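Local coordinates for PilO protein (Pseudomonas aeruginosa, PDB 2RJZ) that helps form the inner-membrane platform for type IV pilus assembly, pairing with PilN through its periplasmic domain, at residues S58-E63 with I83-G88; T107-E112 with K131-N136. All coordinates share one frame; numbering follows the deposited sequence.

Both contacts join antiparallel neighbours of one four-stranded sheet, and each lies within a beta hairpin. Contact 1 pairs the edge strand 61-72 with strand 76-87, whereas contact 2 pairs the other outermost strand of the chain, 106-115, with strand 124-135. The two inner strands are themselves neighbours, and the contact centres are about 19 Å apart. Contact 1 is partly buried, with five of nine touching residues buried; it combines three backbone hydrogen bonds, aliphatic groups, a phenylalanine and the E63 carboxylate, salt-bridged to R125. Contact 2 lies near the chain centre, yet none of its four touching residues is buried. Hydroxyls, an imidazole and a sulfate-bound lysine dominate it, alongside a CH-pi contact.

Contact 1 (S58-E63 with I83-G88); sequences SGLEFE and ISVVGG
F62 and V85 face each other as an antiparallel non-hydrogen-bonded pair, with their side chains running side by side. V85 CG1 lies over one face of the F62 ring, 3.8 Å from its centroid and 17° off the normal, which identifies a CH-pi contact. The methyl is displaced toward the rim, and I83 CG2 approaches F62 CE1 obliquely at 3.6 Å. The second V85 branch, CG2, meets L60 CD1 at 4.0 Å. L60 forks here: its other methyl, CD2, lies against the backbone of G87, whose lack of a side chain leaves room for it. E61 and V86, the hydrogen-bonded pair (E61 N to V86 O 2.9 Å, V86 N to E61 O 3.0 Å), turn their side chains to the face opposite F62 and V85. They lie side by side: chi1 of 44° sets E61 CG between its backbone N and carbonyl carbon, 3.9 Å from V86 CB.

The two segments form the open end of the hairpin 61-72/76-87 in an alpha-beta-beta-alpha-beta-beta domain, a permuted ferredoxin-like arrangement. G59, with positive phi, ends helix 43-57 in a Schellman motif, while G88 is the N-cap of helix 89-100, which receives L60 on F95 and V85 on L92.

E63 N donates almost straight to S84 O. With a helix-like psi and E64 also bonded to S84, E63 is consistent with a classic beta bulge. Its CG stands anti to the carbonyl carbon (chi1 -65°), and the extended chain brings the whole carboxylate against V86 CG2, with E63 CD and OE1 both 3.3 Å from that methyl. OE2 also makes a salt bridge to R125 of strand 124-135.

Contact 2 (T107-E112 with K131-N136); sequences TLHDFE and KTYRYN. With SO4 (sulfate ion), chain C.
T107 and K131 are an antiparallel hydrogen-bonded pair, T107 N to K131 O at 3.0 Å and K131 N to T107 O at 2.9 Å; this bridge joins the first residues of both segments, which then run away from it in roughly opposite directions, their short axes at 134°. Around it the side chains of T107, H109, K131 and Y133 gather. OG1 of T107 lies between its backbone N and carbonyl carbon (chi1 57°), and there it bonds two groups. One is the Y133 hydroxyl, OG1 to OH 2.5 Å, reached at the edge of the tyrosine ring and in its plane; the other is H109 of its own strand, OG1 to NE2 2.5 Å. Either partner of each could be the donor, and lengths this short are doubtful in detail.

The extended K131 chain crosses H109 at about a right angle. CD is 3.5 Å from NE2, and CE stands over the middle of the ring, 4.2 Å from its centroid and 11° off the normal, a CH-pi contact. This chain and the OG1-NE2 bond may restrain the imidazole. K131 NZ also has a salt bridge to E78 and contacts a sulfate, probably from the crystallisation liquor; its 2.4 Å separation from sulfate O2 is likewise doubtful.

The bridge belongs to the second beta-beta unit of the permuted ferredoxin-like domain, with strand 124-135 between 76-87 and the outermost 106-115. Y133 meets F31 of helix 17-36 edge-to-face, L108 packs on V96 and V99 of helix 89-100, and F111 stacks on F111 of the second subunit.

Contact 1 (S58-E63 with I83-G88)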
loop_
_atom_site.group_PDB
_atom_site.type_symbol
_atom_site.label_atom_id
_atom_site.label_comp_id
_atom_site.label_asym_id
_atom_site.label_seq_id
_atom_site.Cartn_x
_atom_site.Cartn_y
_atom_site.Cartn_z
ATOM N N SER A 58 16.712 3.079 -11.088
ATOM C CA SER A 58 15.922 2.205 -11.954
ATOM C C SER A 58 15.882 2.674 -13.397
ATOM O O SER A 58 15.211 2.049 -14.213
ATOM C CB SER A 58 14.499 2.017 -11.429
ATOM O OG SER A 58 14.494 1.549 -10.089
ATOM N N GLY A 59 16.605 3.741 -13.729
ATOM C CA GLY A 59 16.629 4.236 -15.115
ATOM C C GLY A 59 15.391 5.049 -15.457
ATOM O O GLY A 59 14.932 5.080 -16.598
ATOM N N LEU A 60 14.827 5.706 -14.454
ATOM C CA LEU A 60 13.651 6.517 -14.669
ATOM C C LEU A 60 14.058 7.983 -14.658
ATOM O O LEU A 60 15.033 8.355 -13.982
ATOM C CB LEU A 60 12.644 6.260 -13.540
ATOM C CG LEU A 60 12.092 4.852 -13.329
ATOM C CD1 LEU A 60 11.071 4.914 -12.237
ATOM C CD2 LEU A 60 11.473 4.313 -14.591
ATOM N N GLU A 61 13.324 8.820 -15.389
ATOM C CA GLU A 61 13.398 10.272 -15.141
ATOM C C GLU A 61 12.229 10.824 -14.330
ATOM O O GLU A 61 11.085 10.461 -14.553
ATOM C CB GLU A 61 13.563 11.081 -16.435
ATOM C CG GLU A 61 12.690 10.645 -17.579
ATOM C CD GLU A 61 12.775 11.602 -18.770
ATOM O OE1 GLU A 61 12.259 12.763 -18.662
ATOM O OE2 GLU A 61 13.357 11.177 -19.802
ATOM N N PHE A 62 12.532 11.734 -13.418
ATOM C CA PHE A 62 11.509 12.404 -12.625
ATOM C C PHE A 62 10.959 13.622 -13.329
ATOM O O PHE A 62 11.713 14.452 -13.825
ATOM C CB PHE A 62 12.064 12.804 -11.252
ATOM C CG PHE A 62 12.110 11.675 -10.304
ATOM C CD1 PHE A 62 11.100 11.510 -9.353
ATOM C CD2 PHE A 62 13.104 10.717 -10.411
ATOM C CE1 PHE A 62 11.112 10.425 -8.499
ATOM C CE2 PHE A 62 13.132 9.620 -9.560
ATOM C CZ PHE A 62 12.142 9.469 -8.605
ATOM N N GLU A 63 9.646 13.755 -13.342
ATOM C CA GLU A 63 9.043 14.956 -13.882
ATOM C C GLU A 63 8.570 15.900 -12.796
ATOM O O GLU A 63 8.676 17.113 -12.939
ATOM C CB GLU A 63 7.904 14.608 -14.813
ATOM C CG GLU A 63 8.379 13.865 -16.051
ATOM C CD GLU A 63 7.227 13.561 -16.988
ATOM O OE1 GLU A 63 6.211 13.017 -16.503
ATOM O OE2 GLU A 63 7.339 13.881 -18.193
ATOM N N ILE A 83 4.072 11.332 -7.035
ATOM C CA ILE A 83 5.258 11.221 -7.853
ATOM C C ILE A 83 4.912 10.920 -9.319
ATOM O O ILE A 83 4.211 9.918 -9.606
ATOM C CB ILE A 83 6.146 10.025 -7.409
ATOM C CG1 ILE A 83 6.220 9.841 -5.894
ATOM C CG2 ILE A 83 7.535 10.100 -8.028
ATOM C CD1 ILE A 83 6.663 11.026 -5.171
ATOM N N SER A 84 5.456 11.733 -10.232
ATOM C CA SER A 84 5.414 11.477 -11.670
ATOM C C SER A 84 6.786 11.134 -12.226
ATOM O O SER A 84 7.730 11.934 -12.136
ATOM C CB SER A 84 4.886 12.697 -12.436
ATOM O OG SER A 84 3.543 12.973 -12.083
ATOM N N VAL A 85 6.882 9.961 -12.826
ATOM C CA VAL A 85 8.117 9.480 -13.424
ATOM C C VAL A 85 7.829 8.970 -14.844
ATOM O O VAL A 85 6.671 8.761 -15.212
ATOM C CB VAL A 85 8.763 8.359 -12.570
ATOM C CG1 VAL A 85 9.207 8.918 -11.260
ATOM C CG2 VAL A 85 7.788 7.215 -12.324
ATOM N N VAL A 86 8.885 8.795 -15.626
ATOM C CA VAL A 86 8.807 8.330 -17.016
ATOM C C VAL A 86 9.929 7.286 -17.179
ATOM O O VAL A 86 11.042 7.494 -16.680
ATOM C CB VAL A 86 8.976 9.505 -18.041
ATOM C CG1 VAL A 86 9.117 8.985 -19.489
ATOM C CG2 VAL A 86 7.782 10.461 -17.976
ATOM N N GLY A 87 9.601 6.150 -17.793
ATOM C CA GLY A 87 10.594 5.163 -18.200
ATOM C C GLY A 87 9.948 3.893 -18.736
ATOM O O GLY A 87 8.763 3.889 -19.083
ATOM N N GLY A 88 10.719 2.808 -18.792
ATOM C CA GLY A 88 10.230 1.528 -19.344
ATOM C C GLY A 88 9.417 0.710 -18.358
ATOM O O GLY A 88 9.475 0.934 -17.149
#

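Contact 2 (T107-E112 with K131-N136)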
loop_
_atom_site.group_PDB
_atom_site.type_symbol
_atom_site.label_atom_id
_atom_site.label_comp_id
_atom_site.label_asym_id
_atom_site.label_seq_id
_atom_site.Cartn_x
_atom_site.Cartn_y
_atom_site.Cartn_z
ATOM N N THR A 107 4.222 4.364 2.588
ATOM C CA THR A 107 3.292 3.425 1.994
ATOM C C THR A 107 2.981 3.915 0.579
ATOM O O THR A 107 3.030 5.131 0.301
ATOM C CB THR A 107 1.998 3.297 2.827
ATOM O OG1 THR A 107 1.399 4.586 2.979
ATOM C CG2 THR A 107 2.272 2.706 4.201
ATOM N N LEU A 108 2.678 2.978 -0.303
ATOM C CA LEU A 108 2.367 3.303 -1.688
ATOM C C LEU A 108 0.918 2.994 -1.968
ATOM O O LEU A 108 0.348 2.051 -1.401
ATOM C CB LEU A 108 3.294 2.558 -2.656
ATOM C CG LEU A 108 4.776 2.912 -2.496
ATOM C CD1 LEU A 108 5.627 1.982 -3.332
ATOM C CD2 LEU A 108 5.020 4.343 -2.944
ATOM N N HIS A 109 0.301 3.813 -2.820
ATOM C CA HIS A 109 -1.164 3.736 -2.990
ATOM C C HIS A 109 -1.551 3.637 -4.457
ATOM O O HIS A 109 -0.878 2.919 -5.188
ATOM C CB HIS A 109 -1.850 4.826 -2.177
ATOM C CG HIS A 109 -1.424 4.803 -0.740
ATOM N ND1 HIS A 109 -2.123 4.123 0.240
ATOM C CD2 HIS A 109 -0.318 5.306 -0.135
ATOM C CE1 HIS A 109 -1.476 4.223 1.388
ATOM N NE2 HIS A 109 -0.377 4.939 1.186
ATOM N N ASP A 110 -2.597 4.323 -4.891
ATOM C CA ASP A 110 -2.994 4.262 -6.268
ATOM C C ASP A 110 -1.935 4.815 -7.228
ATOM O O ASP A 110 -1.139 5.705 -6.887
ATOM C CB ASP A 110 -4.365 4.932 -6.455
ATOM C CG ASP A 110 -5.470 4.238 -5.637
ATOM O OD1 ASP A 110 -5.232 3.118 -5.122
ATOM O OD2 ASP A 110 -6.570 4.812 -5.500
ATOM N N PHE A 111 -1.900 4.222 -8.414
ATOM C CA PHE A 111 -0.982 4.620 -9.453
ATOM C C PHE A 111 -1.727 4.513 -10.775
ATOM O O PHE A 111 -2.712 3.763 -10.876
ATOM C CB PHE A 111 0.293 3.761 -9.453
ATOM C CG PHE A 111 0.092 2.330 -9.892
ATOM C CD1 PHE A 111 0.280 1.960 -11.228
ATOM C CD2 PHE A 111 -0.248 1.352 -8.980
ATOM C CE1 PHE A 111 0.114 0.635 -11.634
ATOM C CE2 PHE A 111 -0.437 0.032 -9.385
ATOM C CZ PHE A 111 -0.263 -0.323 -10.716
ATOM N N GLU A 112 -1.262 5.277 -11.761
ATOM C CA GLU A 112 -1.815 5.245 -13.096
ATOM C C GLU A 112 -0.678 5.405 -14.091
ATOM O O GLU A 112 0.204 6.244 -13.911
ATOM C CB GLU A 112 -2.849 6.353 -13.329
ATOM C CG GLU A 112 -3.371 6.348 -14.775
ATOM C CD GLU A 112 -4.747 6.990 -14.953
ATOM O OE1 GLU A 112 -5.304 7.563 -13.980
ATOM O OE2 GLU A 112 -5.278 6.937 -16.082
ATOM N N LYS A 131 2.762 7.942 0.713
ATOM C CA LYS A 131 2.452 8.670 1.933
ATOM C C LYS A 131 3.492 8.407 2.956
ATOM O O LYS A 131 4.023 7.304 3.082
ATOM C CB LYS A 131 1.109 8.260 2.545
ATOM C CG LYS A 131 -0.092 8.741 1.811
ATOM C CD LYS A 131 -1.310 8.069 2.387
ATOM C CE LYS A 131 -2.518 8.418 1.549
ATOM N NZ LYS A 131 -3.746 7.894 2.176
ATOM N N THR A 132 3.775 9.448 3.715
ATOM C CA THR A 132 4.538 9.259 4.902
ATOM C C THR A 132 3.744 9.875 6.064
ATOM O O THR A 132 2.691 10.498 5.858
ATOM C CB THR A 132 5.979 9.793 4.751
ATOM O OG1 THR A 132 6.787 9.228 5.805
ATOM C CG2 THR A 132 6.009 11.341 4.771
ATOM N N TYR A 133 4.263 9.701 7.270
ATOM C CA TYR A 133 3.515 9.952 8.472
ATOM C C TYR A 133 4.424 10.541 9.560
ATOM O O TYR A 133 5.627 10.234 9.647
ATOM C CB TYR A 133 2.866 8.646 8.983
ATOM C CG TYR A 133 2.102 7.851 7.919
ATOM C CD1 TYR A 133 0.696 7.934 7.804
ATOM C CD2 TYR A 133 2.793 7.026 7.025
ATOM C CE1 TYR A 133 0.015 7.181 6.820
ATOM C CE2 TYR A 133 2.145 6.303 6.052
ATOM C CZ TYR A 133 0.766 6.373 5.948
ATOM O OH TYR A 133 0.189 5.621 4.947
ATOM N N ARG A 134 3.829 11.370 10.410
ATOM C CA ARG A 134 4.532 11.828 11.599
ATOM C C ARG A 134 3.576 11.841 12.785
ATOM O O ARG A 134 2.356 11.921 12.597
ATOM C CB ARG A 134 5.150 13.199 11.344
ATOM C CG ARG A 134 4.169 14.339 11.358
ATOM C CD ARG A 134 4.806 15.579 10.728
ATOM N NE ARG A 134 3.832 16.629 10.412
ATOM C CZ ARG A 134 3.436 17.570 11.270
ATOM N NH1 ARG A 134 3.906 17.577 12.523
ATOM N NH2 ARG A 134 2.562 18.498 10.877
ATOM N N TYR A 135 4.123 11.751 13.993
ATOM C CA TYR A 135 3.334 11.934 15.207
ATOM C C TYR A 135 2.513 13.233 15.176
ATOM O O TYR A 135 3.033 14.288 14.802
ATOM C CB TYR A 135 4.257 11.953 16.415
ATOM C CG TYR A 135 3.562 12.209 17.720
ATOM C CD1 TYR A 135 2.575 11.335 18.180
ATOM C CD2 TYR A 135 3.897 13.319 18.515
ATOM C CE1 TYR A 135 1.935 11.542 19.375
ATOM C CE2 TYR A 135 3.251 13.543 19.739
ATOM C CZ TYR A 135 2.270 12.645 20.154
ATOM O OH TYR A 135 1.604 12.816 21.346
ATOM N N ASN A 136 1.235 13.158 15.554
ATOM C CA ASN A 136 0.423 14.365 15.678
ATOM C C ASN A 136 0.779 15.157 16.935
ATOM O O ASN A 136 0.113 15.023 17.960
ATOM C CB ASN A 136 -1.091 14.076 15.640
ATOM C CG ASN A 136 -1.930 15.365 15.678
ATOM O OD1 ASN A 136 -1.414 16.443 15.999
ATOM N ND2 ASN A 136 -3.210 15.263 15.329
HETATM S S SO4 C . -5.674 6.101 0.150
HETATM O O1 SO4 C . -4.904 6.954 -0.773
HETATM O O2 SO4 C . -5.121 6.095 1.508
HETATM O O3 SO4 C . -7.043 6.621 0.257
HETATM O O4 SO4 C . -5.659 4.712 -0.339
#